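Local coordinates for protein endo-beta-1,4-glucanase (PDB 2JEN) that probably hydrolyses the internal beta-1,4-glucosidic bonds of plant cell-wall xyloglucan and related beta-glucans as a secreted family 12 glycoside hydrolase, at residues Y46-N51 with I65-D70; D70-W75 with Q250-N255; A88-V93 with F240-F245. The protein carries 1 engineered substitution. All coordinates share one frame; numbering follows the deposited sequence. Where two conformers were deposited one is given.

How the interactions relate
Interaction 1 packs one sheet against the other, whereas interactions 2 and 3 each pair strands within one sheet. Strand 46-49 adjoins strand 91-95 of interaction 3, and strand 62-67 adjoins strand 72-79 of interaction 2, so the first contact bridges the sheets that the other two hold together. All three are largely buried, interaction 3 nearest the centre of the chain and interactions 1 and 2 both reaching the second subunit. Chemistry follows place: isoleucine packing beside a sugar-binding asparagine in interaction 1, a backbone ladder with an indole on its inner face in interaction 2, and sugar-binding side chains on paired strands in interaction 3. Trp75 NE1 bonds to Thr242 OG1, joining interactions 2 and 3.

Interaction 1 (Y46-N51 with I65-D70); sequences YYIFNN and IYHNSD. With XYS (alpha-D-xylopyranose), chain B; GLC (alpha-D-glucopyranose), chain C.
His67, which meets Ile48 with its CB, donates from NE2 to Asp70 OD1 at 2.8 Å. The acceptor lies almost in the imidazole plane and offers its anti lone pair, while Asp70 OD2 forms a salt bridge with Lys42. Ile48 carries most of its own strand's side of the contact. Its CG1 stands beside the backbone N (chi1 -44°), and CD1 at the end of the branch reaches Tyr66 O at 3.2 Å and His67 CB at 4.0 Å, near the plane of the imidazole. Ile65 slides past in the opposite direction: its CD1 approaches Ile48 O at 3.4 Å, and the CG2 methyls of the two isoleucines touch at 3.7 Å. Asn50 adds its amide oxygen, OD1, against Ile65 CG2, with that oxygen also bonded to Gln63 and ND2 bonded to Asn34 O. One residue further on, Asn51 ND2 donates to O2 of the chain C glucose at 2.9 Å. No hydrogen bond joins the two segments, and the axes of strands 46-49 and 65-67 come no nearer than 7.5 Å, their N-to-C directions 143° apart. Such side-chain packing between facing sheets is characteristic of the beta-jelly-roll sandwich of family 12 glycoside hydrolases, here close to the glycan-binding cleft.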
loop_
_atom_site.group_PDB
_atom_site.type_symbol
_atom_site.label_atom_id
_atom_site.label_comp_id
_atom_site.label_asym_id
_atom_site.label_seq_id
_atom_site.Cartn_x
_atom_site.Cartn_y
_atom_site.Cartn_z
ATOM N N TYR A 46 21.430 15.819 -12.583
ATOM C CA TYR A 46 20.288 16.155 -11.724
ATOM C C TYR A 46 19.836 14.939 -10.976
ATOM O O TYR A 46 20.061 13.804 -11.401
ATOM C CB TYR A 46 19.106 16.627 -12.567
ATOM C CG TYR A 46 19.397 17.681 -13.613
ATOM C CD1 TYR A 46 19.952 18.913 -13.286
ATOM C CD2 TYR A 46 19.075 17.456 -14.934
ATOM C CE1 TYR A 46 20.166 19.883 -14.272
ATOM C CE2 TYR A 46 19.294 18.395 -15.902
ATOM C CZ TYR A 46 19.832 19.609 -15.565
ATOM O OH TYR A 46 20.045 20.565 -16.549
ATOM N N TYR A 47 19.103 15.173 -9.895
ATOM C CA TYR A 47 18.250 14.096 -9.336
ATOM C C TYR A 47 16.982 14.656 -8.811
ATOM O O TYR A 47 16.930 15.770 -8.294
ATOM C CB TYR A 47 18.966 13.276 -8.248
ATOM C CG TYR A 47 19.578 14.060 -7.100
ATOM C CD1 TYR A 47 20.866 14.560 -7.184
ATOM C CD2 TYR A 47 18.878 14.262 -5.903
ATOM C CE1 TYR A 47 21.422 15.237 -6.109
ATOM C CE2 TYR A 47 19.473 14.933 -4.830
ATOM C CZ TYR A 47 20.729 15.439 -4.955
ATOM O OH TYR A 47 21.321 16.070 -3.876
ATOM N N ILE A 48 15.924 13.882 -8.966
ATOM C CA ILE A 48 14.681 14.127 -8.260
ATOM C C ILE A 48 14.913 13.591 -6.847
ATOM O O ILE A 48 15.439 12.502 -6.664
ATOM C CB ILE A 48 13.450 13.452 -8.930
ATOM C CG1 ILE A 48 13.457 13.630 -10.465
ATOM C CG2 ILE A 48 12.183 13.977 -8.312
ATOM C CD1 ILE A 48 12.336 12.909 -11.188
ATOM N N PHE A 49 14.491 14.367 -5.879
ATOM C CA PHE A 49 14.795 14.112 -4.471
ATOM C C PHE A 49 13.521 14.092 -3.626
ATOM O O PHE A 49 12.750 15.055 -3.615
ATOM C CB PHE A 49 15.719 15.245 -3.982
ATOM C CG PHE A 49 16.276 15.086 -2.583
ATOM C CD1 PHE A 49 16.640 13.853 -2.066
ATOM C CD2 PHE A 49 16.507 16.205 -1.823
ATOM C CE1 PHE A 49 17.189 13.750 -0.790
ATOM C CE2 PHE A 49 17.028 16.085 -0.546
ATOM C CZ PHE A 49 17.376 14.877 -0.041
ATOM N N ASN A 50 13.279 12.968 -2.947
ATOM C CA ASN A 50 12.084 12.790 -2.128
ATOM C C ASN A 50 12.333 13.428 -0.775
ATOM O O ASN A 50 12.452 12.767 0.274
ATOM C CB ASN A 50 11.702 11.308 -2.022
ATOM C CG ASN A 50 10.241 11.125 -1.720
ATOM O OD1 ASN A 50 9.437 12.017 -2.031
ATOM N ND2 ASN A 50 9.846 9.959 -1.252
ATOM N N ASN A 51 12.415 14.767 -0.787
ATOM C CA ASN A 51 12.826 15.569 0.370
ATOM C C ASN A 51 11.647 15.800 1.290
ATOM O O ASN A 51 10.693 16.460 0.896
ATOM C CB ASN A 51 13.390 16.901 -0.136
ATOM C CG ASN A 51 13.845 17.826 0.945
ATOM O OD1 ASN A 51 13.480 17.686 2.079
ATOM N ND2 ASN A 51 14.640 18.808 0.557
ATOM N N ILE A 65 8.229 10.147 -5.824
ATOM C CA ILE A 65 8.889 10.795 -6.937
ATOM C C ILE A 65 8.900 9.856 -8.139
ATOM O O ILE A 65 8.995 8.655 -7.965
ATOM C CB ILE A 65 10.315 11.274 -6.581
ATOM C CG1 ILE A 65 11.223 10.151 -6.064
ATOM C CG2 ILE A 65 10.225 12.455 -5.598
ATOM C CD1 ILE A 65 12.724 10.500 -5.995
ATOM N N TYR A 66 8.780 10.387 -9.364
ATOM C CA TYR A 66 8.823 9.536 -10.553
ATOM C C TYR A 66 9.519 10.196 -11.715
ATOM O O TYR A 66 9.541 11.414 -11.867
ATOM C CB TYR A 66 7.411 9.112 -10.972
ATOM C CG TYR A 66 6.559 10.202 -11.618
ATOM C CD1 TYR A 66 5.766 11.056 -10.875
ATOM C CD2 TYR A 66 6.551 10.344 -12.980
ATOM C CE1 TYR A 66 4.992 12.011 -11.486
ATOM C CE2 TYR A 66 5.783 11.303 -13.613
ATOM C CZ TYR A 66 5.017 12.146 -12.847
ATOM O OH TYR A 66 4.173 13.057 -13.486
ATOM N N HIS A 67 10.089 9.330 -12.555
ATOM C CA HIS A 67 10.730 9.742 -13.799
ATOM C C HIS A 67 10.346 8.772 -14.870
ATOM O O HIS A 67 10.730 7.605 -14.787
ATOM C CB HIS A 67 12.258 9.751 -13.615
ATOM C CG HIS A 67 13.042 10.150 -14.830
ATOM N ND1 HIS A 67 13.441 9.231 -15.777
ATOM C CD2 HIS A 67 13.509 11.350 -15.241
ATOM C CE1 HIS A 67 14.104 9.863 -16.732
ATOM N NE2 HIS A 67 14.175 11.151 -16.427
ATOM N N ASN A 68 9.582 9.226 -15.859
ATOM C CA ASN A 68 9.292 8.420 -17.053
ATOM C C ASN A 68 10.295 8.732 -18.171
ATOM O O ASN A 68 10.781 7.835 -18.836
ATOM C CB ASN A 68 7.864 8.645 -17.532
ATOM C CG ASN A 68 6.826 8.289 -16.503
ATOM O OD1 ASN A 68 7.026 7.356 -15.698
ATOM N ND2 ASN A 68 5.715 9.023 -16.507
ATOM N N SER A 69 10.561 10.008 -18.368
ATOM C CA SER A 69 11.609 10.493 -19.257
ATOM C C SER A 69 12.073 11.853 -18.731
ATOM O O SER A 69 11.441 12.437 -17.838
ATOM C CB SER A 69 11.079 10.679 -20.669
ATOM O OG SER A 69 10.270 11.824 -20.747
ATOM N N ASP A 70 13.060 12.437 -19.407
ATOM C CA ASP A 70 13.517 13.747 -19.014
ATOM C C ASP A 70 12.515 14.871 -19.320
ATOM O O ASP A 70 12.734 16.034 -18.916
ATOM C CB ASP A 70 14.853 14.069 -19.664
ATOM C CG ASP A 70 15.983 13.152 -19.256
ATOM O OD1 ASP A 70 15.871 12.335 -18.325
ATOM O OD2 ASP A 70 17.048 13.268 -19.928
HETATM C C1 XYS B . 16.942 16.150 5.510
HETATM C C2 XYS B . 16.250 15.013 6.252
HETATM C C3 XYS B . 15.600 14.020 5.280
HETATM C C4 XYS B . 14.841 14.814 4.210
HETATM C C5 XYS B . 15.664 15.920 3.533
HETATM O O2 XYS B . 17.226 14.317 7.043
HETATM O O3 XYS B . 14.708 13.066 5.893
HETATM O O4 XYS B . 14.269 13.936 3.277
HETATM O O5 XYS B . 16.177 16.749 4.515
HETATM C C1 GLC C . 15.376 23.075 3.526
HETATM C C2 GLC C . 16.064 21.905 2.852
HETATM C C3 GLC C . 16.323 20.796 3.840
HETATM C C4 GLC C . 17.119 21.382 5.005
HETATM C C5 GLC C . 16.337 22.553 5.624
HETATM C C6 GLC C . 17.205 23.218 6.702
HETATM O O2 GLC C . 15.346 21.411 1.721
HETATM O O3 GLC C . 16.953 19.698 3.157
HETATM O O4 GLC C . 17.337 20.441 6.015
HETATM O O5 GLC C . 16.155 23.541 4.630
HETATM O O6 GLC C . 16.689 22.968 7.990
#

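Interaction 2 (D70-W75 with Q250-N255); sequences DSDMGW and QINISN
An antiparallel ladder in the six-stranded sheet of the beta-sandwich joins strand 72-75 to strand 250-253, with Met73 opposite Ile253, Gly74 opposite Asn252 and Trp75 opposite Ile251. The N-to-C directions of the two strands are 155° apart. Ile253 N donates to Met73 O at 2.8 Å, whereas the return bond from Met73 N to Ile253 O is weak at 3.3 Å. At the next hydrogen-bonded pair, Ile251 N reaches Trp75 O at 3.0 Å and Trp75 N reaches Ile251 O at 3.2 Å. Between these pairs stands Gly74, where a beta carbon would lie 2.1 Å from Ile251 O and be jammed against Met73 O.

The face bearing Met73, Trp75, Ile251 and Ile253 is apolar. CG of Trp75 sits between its own backbone N and carbonyl carbon (chi1 47°), and the indole runs beside Ile251, pointing the same way. Ile251 CG2 makes a close CH-pi contact over the indole, 3.3 Å from the centroid of the Trp75 five-membered ring and 14° off its normal. Farther along the indole, Trp75 CH2 meets Ile253 CD1 at 3.8 Å. Met73 CE, at the end of an extended chain, completes the row 4.0 Å from Ile253 CG2.

On the other face, the Asp72 carboxylate accepts bonds from Asn82 N and Ser81 OG of the second subunit, as well as from Asn68. Strands 62-67 and 118-128 flank the pair within the sheet, while the apolar face packs on Ile48 of strand 46-49 and Ile92 of strand 91-95, and Trp75 NE1 hydrogen-bonds to Thr242 OG1 of strand 234-244 in the facing sheet.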
loop_
_atom_site.group_PDB
_atom_site.type_symbol
_atom_site.label_atom_id
_atom_site.label_comp_id
_atom_site.label_asym_id
_atom_site.label_seq_id
_atom_site.Cartn_x
_atom_site.Cartn_y
_atom_site.Cartn_z
ATOM N N ASP A 70 13.060 12.437 -19.407
ATOM C CA ASP A 70 13.517 13.747 -19.014
ATOM C C ASP A 70 12.515 14.871 -19.320
ATOM O O ASP A 70 12.734 16.034 -18.916
ATOM C CB ASP A 70 14.853 14.069 -19.664
ATOM C CG ASP A 70 15.983 13.152 -19.256
ATOM O OD1 ASP A 70 15.871 12.335 -18.325
ATOM O OD2 ASP A 70 17.048 13.268 -19.928
ATOM N N SER A 71 11.460 14.549 -20.056
ATOM C CA SER A 71 10.356 15.482 -20.295
ATOM C C SER A 71 9.019 15.000 -19.719
ATOM O O SER A 71 7.983 15.489 -20.109
ATOM C CB SER A 71 10.204 15.767 -21.794
ATOM O OG SER A 71 9.790 14.609 -22.486
ATOM N N ASP A 72 9.071 14.069 -18.770
ATOM C CA ASP A 72 7.856 13.527 -18.166
ATOM C C ASP A 72 8.242 12.935 -16.822
ATOM O O ASP A 72 8.545 11.751 -16.688
ATOM C CB ASP A 72 7.234 12.470 -19.097
ATOM C CG ASP A 72 5.882 11.985 -18.616
ATOM O OD1 ASP A 72 5.131 12.789 -17.985
ATOM O OD2 ASP A 72 5.524 10.803 -18.928
ATOM N N MET A 73 8.160 13.761 -15.804
ATOM C CA MET A 73 8.641 13.419 -14.468
ATOM C C MET A 73 7.902 14.261 -13.465
ATOM O O MET A 73 7.258 15.261 -13.864
ATOM C CB MET A 73 10.149 13.616 -14.366
ATOM C CG MET A 73 10.595 15.028 -14.567
ATOM S SD MET A 73 12.394 15.208 -14.552
ATOM C CE MET A 73 12.614 16.760 -15.441
ATOM N N GLY A 74 8.003 13.932 -12.186
ATOM C CA GLY A 74 7.270 14.719 -11.206
ATOM C C GLY A 74 7.162 13.992 -9.890
ATOM O O GLY A 74 8.030 13.177 -9.541
ATOM N N TRP A 75 6.132 14.314 -9.136
ATOM C CA TRP A 75 5.915 13.722 -7.822
ATOM C C TRP A 75 4.461 13.899 -7.409
ATOM O O TRP A 75 3.774 14.747 -7.938
ATOM C CB TRP A 75 6.890 14.247 -6.762
ATOM C CG TRP A 75 7.052 15.743 -6.729
ATOM C CD1 TRP A 75 6.315 16.637 -6.005
ATOM C CD2 TRP A 75 8.065 16.511 -7.396
ATOM N NE1 TRP A 75 6.763 17.909 -6.240
ATOM C CE2 TRP A 75 7.859 17.865 -7.060
ATOM C CE3 TRP A 75 9.130 16.193 -8.248
ATOM C CZ2 TRP A 75 8.637 18.894 -7.571
ATOM C CZ3 TRP A 75 9.895 17.222 -8.763
ATOM C CH2 TRP A 75 9.645 18.557 -8.414
ATOM N N GLN A 250 -0.299 16.558 -7.103
ATOM C CA GLN A 250 0.836 16.160 -7.863
ATOM C C GLN A 250 1.311 17.288 -8.749
ATOM O O GLN A 250 0.539 18.219 -9.071
ATOM C CB GLN A 250 0.488 14.952 -8.713
ATOM C CG GLN A 250 -0.466 15.229 -9.851
ATOM C CD GLN A 250 -0.925 13.968 -10.523
ATOM O OE1 GLN A 250 -0.139 13.284 -11.214
ATOM N NE2 GLN A 250 -2.201 13.636 -10.327
ATOM N N ILE A 251 2.559 17.174 -9.161
ATOM C CA ILE A 251 3.137 17.987 -10.206
ATOM C C ILE A 251 3.641 17.086 -11.309
ATOM O O ILE A 251 4.096 15.960 -11.059
ATOM C CB ILE A 251 4.312 18.854 -9.669
ATOM C CG1 ILE A 251 4.737 19.962 -10.658
ATOM C CG2 ILE A 251 5.530 18.006 -9.286
ATOM C CD1 ILE A 251 5.666 21.025 -10.066
ATOM N N ASN A 252 3.603 17.600 -12.535
ATOM C CA ASN A 252 4.281 16.990 -13.647
ATOM C C ASN A 252 5.107 18.065 -14.310
ATOM O O ASN A 252 4.635 19.207 -14.481
ATOM C CB ASN A 252 3.285 16.402 -14.649
ATOM C CG ASN A 252 3.962 15.863 -15.857
ATOM O OD1 ASN A 252 4.374 14.639 -15.925
ATOM N ND2 ASN A 252 4.132 16.718 -16.810
ATOM N N ILE A 253 6.340 17.739 -14.629
ATOM C CA ILE A 253 7.285 18.608 -15.269
ATOM C C ILE A 253 7.541 18.097 -16.684
ATOM O O ILE A 253 7.844 16.912 -16.885
ATOM C CB ILE A 253 8.586 18.676 -14.479
ATOM C CG1 ILE A 253 8.303 19.327 -13.117
ATOM C CG2 ILE A 253 9.675 19.410 -15.265
ATOM C CD1 ILE A 253 9.442 19.222 -12.138
ATOM N N SER A 254 7.363 18.989 -17.674
ATOM C CA SER A 254 7.453 18.642 -19.093
ATOM C C SER A 254 8.692 19.230 -19.762
ATOM O O SER A 254 9.031 18.849 -20.877
ATOM C CB SER A 254 6.193 19.107 -19.842
ATOM O OG SER A 254 6.115 20.516 -19.819
ATOM N N ASN A 255 9.395 20.124 -19.072
ATOM C CA ASN A 255 10.642 20.683 -19.551
ATOM C C ASN A 255 11.463 21.111 -18.358
ATOM O O ASN A 255 10.931 21.728 -17.434
ATOM C CB ASN A 255 10.428 21.875 -20.490
ATOM C CG ASN A 255 11.691 22.238 -21.245
ATOM O OD1 ASN A 255 12.421 21.375 -21.739
ATOM N ND2 ASN A 255 11.980 23.513 -21.288
HETATM O O HOH W 1 13.135 18.451 -20.229
#

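Interaction 3 (A88-V93 with F240-F245); sequences AYPSIV and FGTEVF. With GLC (alpha-D-glucopyranose), chain D; GLC (alpha-D-glucopyranose), chain E; XYS (alpha-D-xylopyranose), chain F.
The ring of Tyr89 lies between sugar and protein, with C6 of the chain D glucose over one face and Ser91 CB 3.6 Å above the plane of the Tyr89 ring on the opposite face. Glu243 N lies at the ring edge, and Glu243 CG meets Tyr89 CD1 at 3.6 Å. The Phe245 ring has C5 of the chain F xylose over one face and O2 of the chain E glucose at its edge. These groups line the glycan-binding cleft of the jelly-roll fold, on two antiparallel segments of the sheet on which the glycan is bound. With Tyr89 CG anti to the backbone N (chi1 -179°), that atom comes 3.7 Å from C6 of the chain D glucose. The Tyr89 OH bonds to Ala135 O on strand 131-141. An alanine here would probably leave Ala135 O without this hydroxyl partner and open a gap between Ser91 CB and the glucose.

Turned 83° from the Tyr89 ring, the Glu243 carboxylate binds two sugars: O3 of the chain E glucose donates to Glu243 OE1 at 2.6 Å, and O6 of the chain D glucose to Glu243 OE2 at 2.8 Å. Asn133 ND2 is a further partner of OE1. Backbone bonds from Val244 to Ala88, Thr242 to Pro90 and both ways between Ile92 and Phe240 hold the segments together. Gly241 lies close against Ser91 of the other segment, since a beta carbon on it would fall 2.1 Å from Pro90 O and also strike Ser91 CB. Within segment 88-93, Ser91 OG donates to Tyr89 O at 2.7 Å.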
loop_
_atom_site.group_PDB
_atom_site.type_symbol
_atom_site.label_atom_id
_atom_site.label_comp_id
_atom_site.label_asym_id
_atom_site.label_seq_id
_atom_site.Cartn_x
_atom_site.Cartn_y
_atom_site.Cartn_z
ATOM N N ALA A 88 7.588 19.299 3.449
ATOM C CA ALA A 88 8.378 18.607 2.444
ATOM C C ALA A 88 8.701 19.561 1.303
ATOM O O ALA A 88 7.968 20.548 1.090
ATOM C CB ALA A 88 7.578 17.385 1.908
ATOM N N TYR A 89 9.780 19.251 0.570
ATOM C CA TYR A 89 10.143 19.974 -0.638
ATOM C C TYR A 89 10.612 18.951 -1.673
ATOM O O TYR A 89 11.787 18.923 -2.057
ATOM C CB TYR A 89 11.227 20.994 -0.327
ATOM C CG TYR A 89 11.703 21.864 -1.491
ATOM C CD1 TYR A 89 10.823 22.667 -2.224
ATOM C CD2 TYR A 89 13.025 21.865 -1.891
ATOM C CE1 TYR A 89 11.263 23.506 -3.241
ATOM C CE2 TYR A 89 13.477 22.685 -2.914
ATOM C CZ TYR A 89 12.579 23.446 -3.633
ATOM O OH TYR A 89 13.061 24.274 -4.617
ATOM N N PRO A 90 9.693 18.100 -2.139
ATOM C CA PRO A 90 10.050 17.259 -3.290
ATOM C C PRO A 90 10.514 18.187 -4.409
ATOM O O PRO A 90 9.922 19.251 -4.635
ATOM C CB PRO A 90 8.728 16.544 -3.648
ATOM C CG PRO A 90 7.642 17.463 -3.061
ATOM C CD PRO A 90 8.271 18.013 -1.791
ATOM N N SER A 91 11.579 17.800 -5.096
ATOM C CA SER A 91 12.311 18.737 -5.909
ATOM C C SER A 91 13.271 18.038 -6.832
ATOM O O SER A 91 13.596 16.857 -6.656
ATOM C CB SER A 91 13.076 19.689 -4.993
ATOM O OG SER A 91 13.743 18.969 -3.970
ATOM N N ILE A 92 13.708 18.785 -7.854
ATOM C CA ILE A 92 14.887 18.442 -8.638
ATOM C C ILE A 92 16.056 19.255 -8.123
ATOM O O ILE A 92 15.928 20.460 -7.951
ATOM C CB ILE A 92 14.687 18.714 -10.138
ATOM C CG1 ILE A 92 13.454 17.990 -10.655
ATOM C CG2 ILE A 92 15.953 18.344 -10.907
ATOM C CD1 ILE A 92 13.013 18.454 -12.083
ATOM N N VAL A 93 17.204 18.601 -7.950
ATOM C CA VAL A 93 18.451 19.224 -7.464
ATOM C C VAL A 93 19.434 19.223 -8.600
ATOM O O VAL A 93 19.736 18.171 -9.162
ATOM C CB VAL A 93 19.024 18.475 -6.234
ATOM C CG1 VAL A 93 20.398 19.004 -5.811
ATOM C CG2 VAL A 93 18.040 18.527 -5.084
ATOM N N PHE A 240 14.446 23.003 -7.938
ATOM C CA PHE A 240 13.079 23.417 -8.234
ATOM C C PHE A 240 12.151 22.385 -7.640
ATOM O O PHE A 240 12.322 21.183 -7.873
ATOM C CB PHE A 240 12.811 23.505 -9.730
ATOM C CG PHE A 240 11.390 23.884 -10.060
ATOM C CD1 PHE A 240 10.463 22.922 -10.356
ATOM C CD2 PHE A 240 10.982 25.209 -10.022
ATOM C CE1 PHE A 240 9.143 23.273 -10.612
ATOM C CE2 PHE A 240 9.685 25.561 -10.255
ATOM C CZ PHE A 240 8.761 24.594 -10.574
ATOM N N GLY A 241 11.162 22.839 -6.876
ATOM C CA GLY A 241 10.233 21.887 -6.300
ATOM C C GLY A 241 9.023 22.537 -5.731
ATOM O O GLY A 241 8.742 23.710 -6.039
ATOM N N THR A 242 8.244 21.764 -4.981
ATOM C CA THR A 242 7.026 22.263 -4.361
ATOM C C THR A 242 7.168 22.166 -2.861
ATOM O O THR A 242 7.194 21.073 -2.322
ATOM C CB THR A 242 5.789 21.497 -4.832
ATOM O OG1 THR A 242 5.967 20.109 -4.525
ATOM C CG2 THR A 242 5.522 21.613 -6.328
ATOM N N GLU A 243 7.194 23.286 -2.145
ATOM C CA GLU A 243 7.054 23.213 -0.686
ATOM C C GLU A 243 5.608 22.933 -0.408
ATOM O O GLU A 243 4.718 23.616 -0.926
ATOM C CB GLU A 243 7.442 24.511 0.011
ATOM C CG GLU A 243 8.912 24.890 -0.119
ATOM C CD GLU A 243 9.288 26.098 0.702
ATOM O OE1 GLU A 243 8.768 27.183 0.447
ATOM O OE2 GLU A 243 10.114 25.957 1.623
ATOM N N VAL A 244 5.336 21.888 0.382
ATOM C CA VAL A 244 3.980 21.521 0.717
ATOM C C VAL A 244 3.778 21.723 2.211
ATOM O O VAL A 244 4.561 21.230 3.033
ATOM C CB VAL A 244 3.638 20.071 0.353
ATOM C CG1 VAL A 244 2.154 19.805 0.732
ATOM C CG2 VAL A 244 3.917 19.801 -1.142
ATOM N N PHE A 245 2.751 22.515 2.554
ATOM C CA PHE A 245 2.343 22.787 3.897
ATOM C C PHE A 245 1.227 21.826 4.306
ATOM O O PHE A 245 1.191 21.302 5.424
ATOM C CB PHE A 245 1.895 24.234 4.013
ATOM C CG PHE A 245 2.951 25.230 3.656
ATOM C CD1 PHE A 245 3.181 25.565 2.322
ATOM C CD2 PHE A 245 3.728 25.818 4.628
ATOM C CE1 PHE A 245 4.177 26.484 1.979
ATOM C CE2 PHE A 245 4.706 26.780 4.276
ATOM C CZ PHE A 245 4.916 27.100 2.955
HETATM C C1 GLC D . 13.613 27.872 2.164
HETATM C C2 GLC D . 14.316 27.518 3.472
HETATM C C3 GLC D . 15.219 26.339 3.227
HETATM C C4 GLC D . 14.362 25.156 2.788
HETATM C C5 GLC D . 13.660 25.615 1.503
HETATM C C6 GLC D . 12.877 24.513 0.779
HETATM O O1 GLC D . 12.794 29.004 2.271
HETATM O O2 GLC D . 15.156 28.518 4.004
HETATM O O3 GLC D . 15.969 26.188 4.433
HETATM O O4 GLC D . 15.171 24.043 2.476
HETATM O O5 GLC D . 12.837 26.733 1.805
HETATM O O6 GLC D . 11.936 23.893 1.629
HETATM C C1 GLC E . 7.939 29.743 5.278
HETATM C C2 GLC E . 8.225 29.902 3.804
HETATM C C3 GLC E . 9.112 28.796 3.285
HETATM C C4 GLC E . 10.333 28.563 4.176
HETATM C C5 GLC E . 9.878 28.497 5.644
HETATM C C6 GLC E . 11.084 28.399 6.574
HETATM O O2 GLC E . 7.006 29.861 3.094
HETATM O O3 GLC E . 9.548 29.144 1.995
HETATM O O4 GLC E . 11.017 27.381 3.761
HETATM O O5 GLC E . 9.182 29.677 5.975
HETATM O O6 GLC E . 10.637 28.008 7.873
HETATM C C1 XYS F . 2.453 30.880 5.286
HETATM C C2 XYS F . 1.083 31.395 5.647
HETATM C C3 XYS F . 0.222 30.262 6.160
HETATM C C4 XYS F . 0.207 29.148 5.128
HETATM C C5 XYS F . 1.644 28.763 4.832
HETATM O O2 XYS F . 1.186 32.434 6.629
HETATM O O3 XYS F . -1.096 30.713 6.442
HETATM O O4 XYS F . -0.439 28.019 5.699
HETATM O O5 XYS F . 2.392 29.868 4.328
#